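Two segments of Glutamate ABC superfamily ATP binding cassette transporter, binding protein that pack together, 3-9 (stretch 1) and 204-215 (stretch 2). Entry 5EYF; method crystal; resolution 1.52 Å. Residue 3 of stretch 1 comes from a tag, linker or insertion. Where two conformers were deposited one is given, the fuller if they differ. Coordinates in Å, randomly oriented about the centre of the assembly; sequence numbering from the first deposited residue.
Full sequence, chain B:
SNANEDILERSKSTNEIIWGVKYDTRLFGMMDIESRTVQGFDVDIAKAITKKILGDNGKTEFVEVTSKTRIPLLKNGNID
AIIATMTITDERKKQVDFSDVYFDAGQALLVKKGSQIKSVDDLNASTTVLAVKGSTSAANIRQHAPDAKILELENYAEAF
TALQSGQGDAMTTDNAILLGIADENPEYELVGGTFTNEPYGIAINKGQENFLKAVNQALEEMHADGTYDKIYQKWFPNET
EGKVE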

# COMPACT_ATOMS: atom_id res chain seq x y z
N ALA B 3 10.54 -22.31 21.51
CA ALA B 3 10.56 -21.14 20.64
C ALA B 3 11.96 -20.90 20.09
O ALA B 3 12.14 -20.69 18.89
CB ALA B 3 10.05 -19.90 21.37
N ASN B 4 12.96 -20.97 20.98
CA ASN B 4 14.34 -20.69 20.58
C ASN B 4 14.89 -21.72 19.59
O ASN B 4 15.93 -21.45 18.98
CB ASN B 4 15.25 -20.62 21.81
CG ASN B 4 15.10 -19.31 22.59
OD1 ASN B 4 15.14 -18.22 22.03
ND2 ASN B 4 14.92 -19.43 23.90
N GLU B 5 14.23 -22.87 19.42
CA GLU B 5 14.69 -23.85 18.45
C GLU B 5 14.52 -23.30 17.04
O GLU B 5 13.46 -22.76 16.70
CB GLU B 5 13.93 -25.17 18.60
CG GLU B 5 14.40 -26.27 17.65
CD GLU B 5 13.63 -27.58 17.82
OE1 GLU B 5 12.42 -27.52 18.13
OE2 GLU B 5 14.24 -28.66 17.63
N ASP B 6 15.56 -23.43 16.22
CA ASP B 6 15.54 -22.86 14.89
C ASP B 6 14.52 -23.57 14.00
O ASP B 6 14.54 -24.79 13.88
CB ASP B 6 16.94 -22.95 14.27
CG ASP B 6 17.00 -22.30 12.92
OD1 ASP B 6 16.72 -22.99 11.92
OD2 ASP B 6 17.29 -21.09 12.86
N ILE B 7 13.64 -22.80 13.36
CA ILE B 7 12.51 -23.41 12.64
C ILE B 7 12.98 -24.18 11.40
O ILE B 7 12.49 -25.28 11.13
CB ILE B 7 11.47 -22.32 12.30
CG1 ILE B 7 10.72 -21.91 13.58
CG2 ILE B 7 10.50 -22.81 11.22
CD1 ILE B 7 10.11 -20.51 13.50
N LEU B 8 13.95 -23.65 10.65
CA LEU B 8 14.47 -24.43 9.52
C LEU B 8 15.20 -25.69 9.97
O LEU B 8 15.12 -26.73 9.30
CB LEU B 8 15.41 -23.58 8.67
CG LEU B 8 14.79 -22.71 7.61
CD1 LEU B 8 15.92 -22.12 6.77
CD2 LEU B 8 13.80 -23.47 6.74
N GLU B 9 15.97 -25.61 11.05
CA GLU B 9 16.64 -26.81 11.54
C GLU B 9 15.61 -27.86 11.93
O GLU B 9 15.73 -29.04 11.54
CB GLU B 9 17.56 -26.48 12.72
CG GLU B 9 18.84 -25.76 12.31
CD GLU B 9 19.76 -25.49 13.47
OE1 GLU B 9 19.44 -25.90 14.61
OE2 GLU B 9 20.80 -24.85 13.24
N ILE B 204 7.15 -13.49 11.93
CA ILE B 204 8.03 -14.55 12.38
C ILE B 204 8.68 -14.09 13.69
O ILE B 204 8.97 -12.90 13.87
CB ILE B 204 9.06 -14.90 11.28
CG1 ILE B 204 8.31 -15.45 10.04
CG2 ILE B 204 10.17 -15.84 11.78
CD1 ILE B 204 9.16 -15.70 8.84
N ASN B 205 8.85 -15.01 14.64
CA ASN B 205 9.43 -14.58 15.91
C ASN B 205 10.84 -14.05 15.69
O ASN B 205 11.53 -14.41 14.73
CB ASN B 205 9.47 -15.75 16.91
CG ASN B 205 9.64 -15.29 18.34
OD1 ASN B 205 9.43 -14.12 18.66
ND2 ASN B 205 10.04 -16.21 19.21
N LYS B 206 11.27 -13.17 16.59
CA LYS B 206 12.66 -12.75 16.64
C LYS B 206 13.58 -13.97 16.81
O LYS B 206 13.22 -14.95 17.47
CB LYS B 206 12.87 -11.76 17.78
CG LYS B 206 11.97 -10.55 17.73
CD LYS B 206 12.42 -9.58 16.64
CE LYS B 206 11.63 -8.25 16.68
NZ LYS B 206 11.98 -7.41 15.50
N GLY B 207 14.76 -13.88 16.21
CA GLY B 207 15.75 -14.93 16.36
C GLY B 207 15.54 -16.10 15.43
O GLY B 207 16.09 -17.18 15.66
N GLN B 208 14.73 -15.91 14.39
CA GLN B 208 14.44 -16.93 13.39
C GLN B 208 14.84 -16.43 12.01
O GLN B 208 14.11 -16.59 11.02
CB GLN B 208 12.96 -17.32 13.40
CG GLN B 208 12.49 -17.98 14.70
CD GLN B 208 13.09 -19.36 14.92
OE1 GLN B 208 13.58 -19.99 13.98
NE2 GLN B 208 13.07 -19.83 16.16
N GLU B 209 16.02 -15.80 11.93
CA GLU B 209 16.39 -15.09 10.71
C GLU B 209 16.56 -16.03 9.52
O GLU B 209 16.27 -15.63 8.38
CB GLU B 209 17.66 -14.29 10.95
CG GLU B 209 17.48 -13.15 11.94
CD GLU B 209 17.72 -13.52 13.38
OE1 GLU B 209 17.93 -14.71 13.69
OE2 GLU B 209 17.72 -12.59 14.21
N ASN B 210 17.00 -17.27 9.74
CA ASN B 210 17.14 -18.17 8.60
C ASN B 210 15.78 -18.54 8.02
O ASN B 210 15.63 -18.60 6.80
CB ASN B 210 17.90 -19.43 8.99
CG ASN B 210 19.36 -19.16 9.35
OD1 ASN B 210 20.00 -18.27 8.79
ND2 ASN B 210 19.88 -19.92 10.30
N PHE B 211 14.78 -18.75 8.89
CA PHE B 211 13.42 -19.03 8.40
C PHE B 211 12.83 -17.81 7.71
O PHE B 211 12.20 -17.92 6.64
CB PHE B 211 12.55 -19.50 9.56
CG PHE B 211 11.14 -19.84 9.19
CD1 PHE B 211 10.86 -20.79 8.22
CD2 PHE B 211 10.07 -19.23 9.84
CE1 PHE B 211 9.55 -21.10 7.89
CE2 PHE B 211 8.76 -19.54 9.52
CZ PHE B 211 8.49 -20.48 8.53
N LEU B 212 13.04 -16.62 8.28
CA LEU B 212 12.58 -15.39 7.65
C LEU B 212 13.15 -15.25 6.24
O LEU B 212 12.41 -14.94 5.28
CB LEU B 212 12.95 -14.18 8.51
CG LEU B 212 12.65 -12.81 7.90
CD1 LEU B 212 11.14 -12.59 7.67
CD2 LEU B 212 13.20 -11.72 8.81
N LYS B 213 14.45 -15.48 6.08
CA LYS B 213 15.07 -15.41 4.76
C LYS B 213 14.46 -16.43 3.81
O LYS B 213 14.23 -16.13 2.63
CB LYS B 213 16.58 -15.64 4.86
CG LYS B 213 17.39 -14.43 5.28
CD LYS B 213 18.89 -14.73 5.33
CE LYS B 213 19.46 -14.56 6.73
NZ LYS B 213 19.29 -13.18 7.25
N ALA B 214 14.18 -17.64 4.31
CA ALA B 214 13.54 -18.67 3.50
C ALA B 214 12.14 -18.25 3.04
O ALA B 214 11.75 -18.50 1.90
CB ALA B 214 13.46 -19.99 4.27
N VAL B 215 11.35 -17.64 3.94
CA VAL B 215 10.02 -17.17 3.57
C VAL B 215 10.11 -16.08 2.51
O VAL B 215 9.35 -16.08 1.53
CB VAL B 215 9.28 -16.68 4.83
CG1 VAL B 215 8.00 -15.93 4.47
CG2 VAL B 215 8.99 -17.87 5.76
O HOH W 1 17.27 -19.78 15.48
O HOH W 2 18.80 -22.44 9.92
O HOH W 3 15.07 -19.89 11.58
O HOH W 4 18.09 -18.44 12.04

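The direct polar contacts converge on the side-chain amide of Gln-208, which reads the backbone of the first stretch like a neighbouring strand. Its NE2 donates to Glu-5 O (3.0 Å, N-H...O angle 157°), while Ile-7 N donates to its OE1 (2.9 Å, 158°). One amide group thus satisfies a carbonyl and an NH placed on either side of Asp-6 in sequence, and it fixes the extended segment just before the helix that starts at Ile-7. Gln-208 NE2 also lies 3.0 Å from Ala-3 O, in a residue that derives from the expression tag.

Asp-6 and Gln-208 are both N-cap residues, so two helix starts meet here. Asp-6 caps its own helix, with OD1 accepting from Glu-9 N at 2.9 Å. No direct hydrogen bond links its carboxylate to the second stretch; the gap is filled by water. Three waters donate to Asp-6 OD2. Water 1, at 2.9 Å from OD2, also donates to Gly-207 O (2.9 Å). Water 3 donates to OD2 and to Gln-208 OE1 (both 2.8 Å) and accepts from Phe-211 N (2.9 Å), and water 4, at 2.9 Å from OD2, accepts from Asn-210 N (2.8 Å). The carboxylate is thereby connected to free NH groups in the first turn of the second helix. Water 2 donates to Asp-6 OD1 (2.9 Å) and accepts a weak bond from Asn-210 ND2 (2.8 Å).

Apolar packing completes the contact. Ile-7 CG2 sits over one face of the Phe-211 ring, 3.6 Å from its centroid and only 11° off the normal, a well-centred CH-pi contact. Leu-8 meets the ring at its edge, CD2 lying 4.2 Å from Phe-211 CD1, while Leu-8 CD1 reaches Ala-214 CB at 4.1 Å, one helical turn beyond Asn-210.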